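Local atomic coordinates of WipB (Legionella pneumophila, PDB entry 5NNY), a protein that acts as a translocated Ser/Thr phosphatase that targets the host lysosomal nutrient-sensing machinery, the chain here being its phosphatase domain. Residues A36-I41 and K73-L78; A77-I82 and L109-A114; G219-F224 and D241-K246. All blocks are in the same frame, centred on the assembly; numbering follows the deposited sequence.

Contact 1. Residues A36-I41 and K73-L78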
loop_
_atom_site.group_PDB
_atom_site.type_symbol
_atom_site.label_atom_id
_atom_site.label_comp_id
_atom_site.label_asym_id
_atom_site.label_seq_id
_atom_site.Cartn_x
_atom_site.Cartn_y
_atom_site.Cartn_z
ATOM N N ALA A 36 19.104 0.789 -16.116
ATOM C CA ALA A 36 18.719 1.549 -17.299
ATOM C C ALA A 36 17.641 0.815 -18.073
ATOM O O ALA A 36 16.699 1.439 -18.575
ATOM C CB ALA A 36 19.927 1.826 -18.197
ATOM N N LYS A 37 17.762 -0.515 -18.179
ATOM C CA LYS A 37 16.702 -1.300 -18.801
ATOM C C LYS A 37 15.379 -1.116 -18.056
ATOM O O LYS A 37 14.320 -0.972 -18.679
ATOM C CB LYS A 37 17.080 -2.783 -18.843
ATOM C CG LYS A 37 18.067 -3.202 -19.959
ATOM C CD LYS A 37 18.388 -4.705 -19.863
ATOM C CE LYS A 37 19.198 -5.249 -21.046
ATOM N NZ LYS A 37 20.573 -4.681 -21.123
ATOM N N PHE A 38 15.423 -1.130 -16.720
ATOM C CA PHE A 38 14.210 -0.953 -15.918
ATOM C C PHE A 38 13.554 0.393 -16.216
ATOM O O PHE A 38 12.338 0.467 -16.472
ATOM C CB PHE A 38 14.567 -1.067 -14.429
ATOM C CG PHE A 38 13.390 -1.107 -13.491
ATOM C CD1 PHE A 38 12.595 0.010 -13.277
ATOM C CD2 PHE A 38 13.141 -2.256 -12.751
ATOM C CE1 PHE A 38 11.545 -0.024 -12.379
ATOM C CE2 PHE A 38 12.102 -2.310 -11.862
ATOM C CZ PHE A 38 11.297 -1.200 -11.664
ATOM N N ALA A 39 14.346 1.473 -16.184
ATOM C CA ALA A 39 13.802 2.803 -16.455
ATOM C C ALA A 39 13.229 2.887 -17.869
ATOM O O ALA A 39 12.187 3.520 -18.086
ATOM C CB ALA A 39 14.871 3.877 -16.251
ATOM N N GLU A 40 13.910 2.264 -18.843
ATOM C CA GLU A 40 13.404 2.228 -20.219
ATOM C C GLU A 40 12.042 1.545 -20.309
ATOM O O GLU A 40 11.137 2.028 -21.001
ATOM C CB GLU A 40 14.394 1.490 -21.138
ATOM C CG GLU A 40 14.041 1.675 -22.623
ATOM C CD GLU A 40 15.096 1.162 -23.558
ATOM O OE1 GLU A 40 16.223 0.858 -23.094
ATOM O OE2 GLU A 40 14.778 1.058 -24.765
ATOM N N ILE A 41 11.900 0.379 -19.676
ATOM C CA ILE A 41 10.610 -0.309 -19.693
ATOM C C ILE A 41 9.564 0.549 -19.002
ATOM O O ILE A 41 8.441 0.706 -19.498
ATOM C CB ILE A 41 10.734 -1.699 -19.032
ATOM C CG1 ILE A 41 11.480 -2.680 -19.965
ATOM C CG2 ILE A 41 9.353 -2.245 -18.652
ATOM C CD1 ILE A 41 11.850 -4.016 -19.310
ATOM N N LYS A 73 7.946 -10.502 -19.745
ATOM C CA LYS A 73 9.044 -11.445 -19.576
ATOM C C LYS A 73 10.357 -10.710 -19.319
ATOM O O LYS A 73 11.151 -11.135 -18.476
ATOM C CB LYS A 73 9.138 -12.386 -20.785
ATOM C CG LYS A 73 9.698 -11.772 -22.036
ATOM C CD LYS A 73 9.234 -12.510 -23.283
ATOM C CE LYS A 73 9.635 -13.970 -23.272
ATOM N NZ LYS A 73 9.567 -14.548 -24.647
ATOM N N GLN A 74 10.591 -9.577 -19.990
ATOM C CA GLN A 74 11.841 -8.870 -19.748
ATOM C C GLN A 74 11.825 -8.199 -18.382
ATOM O O GLN A 74 12.850 -8.171 -17.685
ATOM C CB GLN A 74 12.151 -7.835 -20.840
ATOM C CG GLN A 74 13.581 -7.301 -20.597
ATOM C CD GLN A 74 14.092 -6.241 -21.553
ATOM O OE1 GLN A 74 13.366 -5.685 -22.367
ATOM N NE2 GLN A 74 15.381 -5.964 -21.452
ATOM N N TYR A 75 10.671 -7.654 -17.982
ATOM C CA TYR A 75 10.572 -7.081 -16.645
ATOM C C TYR A 75 10.904 -8.124 -15.588
ATOM O O TYR A 75 11.669 -7.855 -14.654
ATOM C CB TYR A 75 9.172 -6.502 -16.403
ATOM C CG TYR A 75 9.086 -5.827 -15.060
ATOM C CD1 TYR A 75 9.626 -4.560 -14.871
ATOM C CD2 TYR A 75 8.530 -6.475 -13.964
ATOM C CE1 TYR A 75 9.581 -3.925 -13.638
ATOM C CE2 TYR A 75 8.499 -5.849 -12.714
ATOM C CZ TYR A 75 9.015 -4.573 -12.572
ATOM O OH TYR A 75 8.990 -3.940 -11.356
ATOM N N ASN A 76 10.330 -9.324 -15.717
ATOM C CA ASN A 76 10.583 -10.365 -14.724
ATOM C C ASN A 76 12.029 -10.857 -14.779
ATOM O O ASN A 76 12.571 -11.290 -13.754
ATOM C CB ASN A 76 9.608 -11.530 -14.915
ATOM C CG ASN A 76 8.185 -11.172 -14.505
ATOM O OD1 ASN A 76 7.956 -10.167 -13.827
ATOM N ND2 ASN A 76 7.232 -11.995 -14.903
ATOM N N ALA A 77 12.664 -10.808 -15.955
ATOM C CA ALA A 77 14.099 -11.103 -16.031
ATOM C C ALA A 77 14.922 -10.071 -15.264
ATOM O O ALA A 77 15.953 -10.402 -14.664
ATOM C CB ALA A 77 14.550 -11.158 -17.489
ATOM N N LEU A 78 14.504 -8.800 -15.294
ATOM C CA LEU A 78 15.213 -7.799 -14.503
ATOM C C LEU A 78 15.014 -8.047 -13.015
ATOM O O LEU A 78 15.970 -7.968 -12.234
ATOM C CB LEU A 78 14.753 -6.391 -14.888
ATOM C CG LEU A 78 15.064 -5.903 -16.306
ATOM C CD1 LEU A 78 14.492 -4.506 -16.559
ATOM C CD2 LEU A 78 16.567 -5.913 -16.567
#
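Helices 32-42 and 64-79 run roughly antiparallel here, their local axes inclined at 147° and 10.3 Å apart at closest approach, and the contact is made without polar bonds, side chains packing on side chains and on the backbone of Lys37 and Phe38. The aromatic part of the contact is Phe38 against Tyr75. In both residues CG is anti to the backbone N (chi1 -171° and -176°), so the two rings lie side by side and point the same way. Their planes are strongly tilted and their centroids stand 5.4 Å apart, an oblique pair. The touch is between the ring corners: Phe38 CE2 comes to 3.5 Å from Tyr75 CE1 and as close to the phenol oxygen, with CZ just behind.

The aliphatic part centres on Leu78, whose branches do separate jobs. CD1 sits against the helix backbone opposite, 3.5 Å from Phe38 N, and meets Ile41 CD1 tip to tip at 3.8 Å. CD2 meets the Lys37 chain, which the leucine crosses at about a right angle, at CB and CD. That same Ile41 methyl also crosses obliquely over the chain of Gln74, touching it from CB to OE1.

At the margin the contact becomes mixed. The extended Gln74 crosses the Lys37 chain nearly at a right angle, NE2 reaching to 3.6 Å from Lys37 CD. This is amide against methylene; the bend at the last torsion of Lys37 carries its ammonium away from the interface.

Within the fold, helix 105-117 closes the Tyr75 side: the phenol hydroxyl is hydrogen-bonded to Phe107 O, and the Tyr75 ring also meets that of Phe107. Helix 15-24 backs Phe38 through Leu16 and Leu19, so the paired rings lie between helices 32-42, 64-79, 15-24 and 105-117.

Contact 2. Residues A77-I82 and L109-A114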
loop_
_atom_site.group_PDB
_atom_site.type_symbol
_atom_site.label_atom_id
_atom_site.label_comp_id
_atom_site.label_asym_id
_atom_site.label_seq_id
_atom_site.Cartn_x
_atom_site.Cartn_y
_atom_site.Cartn_z
ATOM N N ALA A 77 12.664 -10.808 -15.955
ATOM C CA ALA A 77 14.099 -11.103 -16.031
ATOM C C ALA A 77 14.922 -10.071 -15.264
ATOM O O ALA A 77 15.953 -10.402 -14.664
ATOM C CB ALA A 77 14.550 -11.158 -17.489
ATOM N N LEU A 78 14.504 -8.800 -15.294
ATOM C CA LEU A 78 15.213 -7.799 -14.503
ATOM C C LEU A 78 15.014 -8.047 -13.015
ATOM O O LEU A 78 15.970 -7.968 -12.234
ATOM C CB LEU A 78 14.753 -6.391 -14.888
ATOM C CG LEU A 78 15.064 -5.903 -16.306
ATOM C CD1 LEU A 78 14.492 -4.506 -16.559
ATOM C CD2 LEU A 78 16.567 -5.913 -16.567
ATOM N N ILE A 79 13.781 -8.349 -12.604
ATOM C CA ILE A 79 13.513 -8.641 -11.192
ATOM C C ILE A 79 14.395 -9.789 -10.705
ATOM O O ILE A 79 14.916 -9.769 -9.581
ATOM C CB ILE A 79 12.020 -8.960 -10.994
ATOM C CG1 ILE A 79 11.151 -7.746 -11.352
ATOM C CG2 ILE A 79 11.751 -9.470 -9.575
ATOM C CD1 ILE A 79 11.354 -6.507 -10.440
ATOM N N ALA A 80 14.556 -10.818 -11.538
ATOM C CA ALA A 80 15.356 -11.991 -11.189
ATOM C C ALA A 80 16.833 -11.669 -11.033
ATOM O O ALA A 80 17.579 -12.506 -10.511
ATOM C CB ALA A 80 15.193 -13.072 -12.255
ATOM N N GLN A 81 17.271 -10.513 -11.495
ATOM C CA GLN A 81 18.643 -10.060 -11.339
ATOM C C GLN A 81 18.807 -9.010 -10.247
ATOM O O GLN A 81 19.876 -8.395 -10.147
ATOM C CB GLN A 81 19.155 -9.514 -12.666
ATOM C CG GLN A 81 19.208 -10.570 -13.752
ATOM C CD GLN A 81 19.669 -10.003 -15.067
ATOM O OE1 GLN A 81 20.853 -9.716 -15.235
ATOM N NE2 GLN A 81 18.730 -9.810 -16.005
ATOM N N ILE A 82 17.768 -8.762 -9.450
ATOM C CA ILE A 82 17.836 -7.850 -8.317
ATOM C C ILE A 82 18.185 -8.671 -7.083
ATOM O O ILE A 82 17.628 -9.756 -6.871
ATOM C CB ILE A 82 16.510 -7.095 -8.136
ATOM C CG1 ILE A 82 16.312 -6.095 -9.288
ATOM C CG2 ILE A 82 16.461 -6.407 -6.788
ATOM C CD1 ILE A 82 14.904 -5.426 -9.314
ATOM N N LEU A 109 4.167 -4.922 -7.648
ATOM C CA LEU A 109 3.844 -6.215 -7.044
ATOM C C LEU A 109 5.020 -7.180 -7.145
ATOM O O LEU A 109 5.306 -7.930 -6.202
ATOM C CB LEU A 109 2.603 -6.820 -7.702
ATOM C CG LEU A 109 1.251 -6.197 -7.347
ATOM C CD1 LEU A 109 0.126 -6.830 -8.184
ATOM C CD2 LEU A 109 0.979 -6.361 -5.853
ATOM N N LYS A 110 5.710 -7.181 -8.290
ATOM C CA LYS A 110 6.870 -8.050 -8.460
ATOM C C LYS A 110 8.022 -7.598 -7.584
ATOM O O LYS A 110 8.803 -8.429 -7.104
ATOM C CB LYS A 110 7.319 -8.081 -9.922
ATOM C CG LYS A 110 6.367 -8.831 -10.847
ATOM C CD LYS A 110 6.008 -10.210 -10.304
ATOM C CE LYS A 110 6.874 -11.313 -10.914
ATOM N NZ LYS A 110 6.658 -12.632 -10.212
ATOM N N LEU A 111 8.163 -6.283 -7.393
ATOM C CA LEU A 111 9.207 -5.768 -6.509
ATOM C C LEU A 111 8.951 -6.179 -5.068
ATOM O O LEU A 111 9.872 -6.615 -4.370
ATOM C CB LEU A 111 9.313 -4.242 -6.620
ATOM C CG LEU A 111 10.162 -3.770 -7.805
ATOM C CD1 LEU A 111 10.045 -2.281 -7.976
ATOM C CD2 LEU A 111 11.645 -4.162 -7.621
ATOM N N LEU A 112 7.708 -6.026 -4.602
ATOM C CA LEU A 112 7.354 -6.485 -3.265
ATOM C C LEU A 112 7.631 -7.976 -3.102
ATOM O O LEU A 112 8.126 -8.410 -2.061
ATOM C CB LEU A 112 5.883 -6.184 -2.963
ATOM C CG LEU A 112 5.486 -4.706 -2.930
ATOM C CD1 LEU A 112 3.978 -4.523 -2.684
ATOM C CD2 LEU A 112 6.321 -3.947 -1.865
ATOM N N GLN A 113 7.287 -8.781 -4.110
ATOM C CA GLN A 113 7.526 -10.223 -4.026
ATOM C C GLN A 113 9.011 -10.548 -3.870
ATOM O O GLN A 113 9.392 -11.395 -3.052
ATOM C CB GLN A 113 6.953 -10.898 -5.268
ATOM C CG GLN A 113 7.023 -12.419 -5.274
ATOM C CD GLN A 113 6.376 -12.960 -6.537
ATOM O OE1 GLN A 113 6.653 -12.469 -7.624
ATOM N NE2 GLN A 113 5.493 -13.944 -6.395
ATOM N N ALA A 114 9.868 -9.878 -4.640
ATOM C CA ALA A 114 11.310 -10.091 -4.506
ATOM C C ALA A 114 11.821 -9.634 -3.143
ATOM O O ALA A 114 12.668 -10.299 -2.536
ATOM C CB ALA A 114 12.055 -9.359 -5.618
#
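The flat groups here are two carboxamides, each bonded within its own segment. Gln81 folds back so that NE2 donates to Ala77 O at 3.1 Å. The acceptor lies in the plane of the Gln81 amide and the bond is fairly straight (158°), yet NE2 stands well above the plane of the carbonyl it grips. The other end of this amide, OE1, is hydrogen-bonded to Asn34 ND2. On the facing helix, Lys110 NZ approaches Gln113 OE1 in the carbonyl plane at a short 2.6 Å; bends at chi2 and chi3 curl the lysine chain there, and Glu177 forms a salt bridge with the same amine.

Between the segments the contact is carried by apolar side chains and turns on Ile79. Its CD1 crosses to Leu111 CD2 at 3.7 Å, while CG2, anti to the backbone N, rests 4.0 Å from Ala114 CB and equally near Lys110 O. CG1 lies across the base of Lys110. Ile82 CD1 comes to the same Leu111 methyl, 3.9 Å from CD2, so this branch meets both isoleucines.

A type I beta turn from Ile79 to Ile82 places both on one side, in the turn that leads from helix 64-79 toward strand 83-84. Helix 105-117, which receives them, connects the parallel strands 90-93 and 121-125 in a beta-alpha-beta crossover, as in the calcineurin-like phosphoesterase fold.

Contact 3. Residues G219-F224 and D241-K246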
loop_
_atom_site.group_PDB
_atom_site.type_symbol
_atom_site.label_atom_id
_atom_site.label_comp_id
_atom_site.label_asym_id
_atom_site.label_seq_id
_atom_site.Cartn_x
_atom_site.Cartn_y
_atom_site.Cartn_z
ATOM N N GLY A 219 -10.241 4.874 18.847
ATOM C CA GLY A 219 -11.363 4.351 18.090
ATOM C C GLY A 219 -11.059 3.006 17.454
ATOM O O GLY A 219 -11.924 2.130 17.398
ATOM N N LEU A 220 -9.828 2.833 16.963
ATOM C CA LEU A 220 -9.435 1.566 16.354
ATOM C C LEU A 220 -9.416 0.449 17.389
ATOM O O LEU A 220 -9.899 -0.657 17.134
ATOM C CB LEU A 220 -8.062 1.701 15.678
ATOM C CG LEU A 220 -7.997 2.589 14.423
ATOM C CD1 LEU A 220 -6.583 3.011 14.080
ATOM C CD2 LEU A 220 -8.612 1.836 13.223
ATOM N N ALA A 221 -8.853 0.713 18.566
ATOM C CA ALA A 221 -8.877 -0.305 19.611
ATOM C C ALA A 221 -10.309 -0.732 19.923
ATOM O O ALA A 221 -10.590 -1.927 20.076
ATOM C CB ALA A 221 -8.179 0.212 20.865
ATOM N N ARG A 222 -11.233 0.232 19.992
ATOM C CA ARG A 222 -12.641 -0.088 20.212
ATOM C C ARG A 222 -13.221 -0.903 19.058
ATOM O O ARG A 222 -13.924 -1.893 19.280
ATOM C CB ARG A 222 -13.446 1.199 20.411
ATOM C CG ARG A 222 -14.942 0.955 20.539
ATOM C CD ARG A 222 -15.730 2.223 20.844
ATOM N NE ARG A 222 -15.815 2.495 22.276
ATOM C CZ ARG A 222 -15.390 3.612 22.849
ATOM N NH1 ARG A 222 -15.512 3.771 24.160
ATOM N NH2 ARG A 222 -14.853 4.575 22.108
ATOM N N LYS A 223 -12.940 -0.494 17.818
ATOM C CA LYS A 223 -13.459 -1.207 16.649
ATOM C C LYS A 223 -13.007 -2.664 16.632
ATOM O O LYS A 223 -13.799 -3.560 16.318
ATOM C CB LYS A 223 -13.017 -0.491 15.373
ATOM C CG LYS A 223 -13.319 -1.230 14.069
ATOM C CD LYS A 223 -14.671 -0.861 13.540
ATOM C CE LYS A 223 -14.832 -1.230 12.070
ATOM N NZ LYS A 223 -16.211 -0.891 11.624
ATOM N N PHE A 224 -11.748 -2.923 16.980
ATOM C CA PHE A 224 -11.187 -4.270 16.971
ATOM C C PHE A 224 -11.310 -4.991 18.308
ATOM O O PHE A 224 -10.841 -6.131 18.425
ATOM C CB PHE A 224 -9.730 -4.217 16.536
ATOM C CG PHE A 224 -9.569 -3.907 15.085
ATOM C CD1 PHE A 224 -9.897 -4.858 14.131
ATOM C CD2 PHE A 224 -9.125 -2.664 14.669
ATOM C CE1 PHE A 224 -9.767 -4.580 12.776
ATOM C CE2 PHE A 224 -8.999 -2.369 13.318
ATOM C CZ PHE A 224 -9.315 -3.336 12.370
ATOM N N ASP A 241 0.151 -2.757 18.554
ATOM C CA ASP A 241 0.367 -4.176 18.268
ATOM C C ASP A 241 -0.942 -4.962 18.305
ATOM O O ASP A 241 -1.199 -5.802 17.433
ATOM C CB ASP A 241 1.349 -4.765 19.293
ATOM C CG ASP A 241 2.777 -4.304 19.087
ATOM O OD1 ASP A 241 3.088 -3.717 18.027
ATOM O OD2 ASP A 241 3.605 -4.527 19.999
ATOM N N ALA A 242 -1.769 -4.718 19.324
ATOM C CA ALA A 242 -3.038 -5.428 19.440
ATOM C C ALA A 242 -3.979 -5.065 18.299
ATOM O O ALA A 242 -4.663 -5.936 17.742
ATOM C CB ALA A 242 -3.691 -5.122 20.790
ATOM N N ILE A 243 -4.032 -3.781 17.945
ATOM C CA ILE A 243 -4.847 -3.357 16.814
ATOM C C ILE A 243 -4.386 -4.049 15.536
ATOM O O ILE A 243 -5.201 -4.567 14.773
ATOM C CB ILE A 243 -4.820 -1.828 16.677
ATOM C CG1 ILE A 243 -5.607 -1.202 17.825
ATOM C CG2 ILE A 243 -5.429 -1.389 15.336
ATOM C CD1 ILE A 243 -5.212 0.235 18.131
ATOM N N ASN A 244 -3.070 -4.086 15.296
ATOM C CA ASN A 244 -2.588 -4.677 14.056
ATOM C C ASN A 244 -2.764 -6.189 14.053
ATOM O O ASN A 244 -2.936 -6.781 12.981
ATOM C CB ASN A 244 -1.124 -4.294 13.809
ATOM C CG ASN A 244 -0.973 -2.870 13.288
ATOM O OD1 ASN A 244 -1.781 -2.397 12.484
ATOM N ND2 ASN A 244 0.059 -2.181 13.750
ATOM N N LYS A 245 -2.741 -6.829 15.228
ATOM C CA LYS A 245 -2.962 -8.274 15.270
ATOM C C LYS A 245 -4.383 -8.615 14.866
ATOM O O LYS A 245 -4.606 -9.556 14.098
ATOM C CB LYS A 245 -2.688 -8.838 16.662
ATOM C CG LYS A 245 -2.897 -10.352 16.766
ATOM C CD LYS A 245 -2.705 -10.858 18.199
ATOM C CE LYS A 245 -2.650 -12.380 18.273
ATOM N NZ LYS A 245 -2.541 -12.887 19.679
ATOM N N LYS A 246 -5.356 -7.878 15.396
ATOM C CA LYS A 246 -6.738 -8.059 14.969
ATOM C C LYS A 246 -6.896 -7.751 13.487
ATOM O O LYS A 246 -7.639 -8.443 12.779
ATOM C CB LYS A 246 -7.669 -7.174 15.806
ATOM C CG LYS A 246 -7.765 -7.593 17.275
ATOM C CD LYS A 246 -8.363 -8.993 17.366
ATOM C CE LYS A 246 -8.706 -9.388 18.784
ATOM N NZ LYS A 246 -7.534 -9.275 19.673
#
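Ile243 and Phe224 carry most of this contact: Ile243 meets Leu220, Ala221 and Phe224, and Phe224 meets Ile243 and Lys246. CG1 of Ile243 is anti to its carbonyl carbon (chi1 -71°), and the extended branch pushes CD1 against the backbone of the facing helix, 3.7 Å from Ala221 N. The same methyl lies 4.0 Å from Leu220 CB and makes contact with Ala221 CB. The other branch, CG2, meets the Phe224 ring at CD2, 4.0 Å away, the two side chains crossing at about a right angle. Ile243 O lies over one face of that ring.

One turn farther on, Phe224 and Lys246 slide past each other in opposite directions. Lys246 CB packs obliquely on the ring, 3.6 Å from Phe224 CD1, and CG lies 3.6 Å from Phe224 O. CG, CD and CE run on past this carbonyl oxygen and only the tip turns away, so the methylenes do the packing and the ammonium takes no part.

Behind these side chains, the backbones themselves come near: Ala221 and Ile243 have CA atoms 5.8 Å apart, the small alanine side chain adding little bulk at this point. Phe224 and Lys246 are the next nearest pair, their CA atoms 6.2 Å apart. The local axes approach to 9.4 Å and are inclined at 43° in the same general direction.

Helix 280-286 packs on Leu220 through Val280, Val281 and Thr284. Ile192 of strand 190-198 touches Leu220 and Phe224, while Asn244 bonds the backbone of Ile192 and Ile193 and so ties helix 233-253 to the strand. Helices 214-224 and 233-253 thus pack together beside the central mixed sheet, on the part of it formed by strand 190-198.

How the contacts relate
All three contacts are mainly buried, but contacts 1 and 3 each have a polar fringe where lysine methylenes do the packing, whereas contact 2 joins its segments mainly through aliphatic side chains. Contacts 1 and 2 are neighbours, their centres 10 Å apart. They use successive parts of helix 64-79, share Ala77 and Leu78, and touch where Tyr75 lies against Lys110 and Leu111. Contact 3 stands across the chain's centre, about 40 Å from contact 1 and 33 Å from contact 2, centre to centre. An aromatic pair marks contact 1; contact 3 has a single phenylalanine ring, set between helices that run in the same general direction, where those of contact 1 run roughly antiparallel.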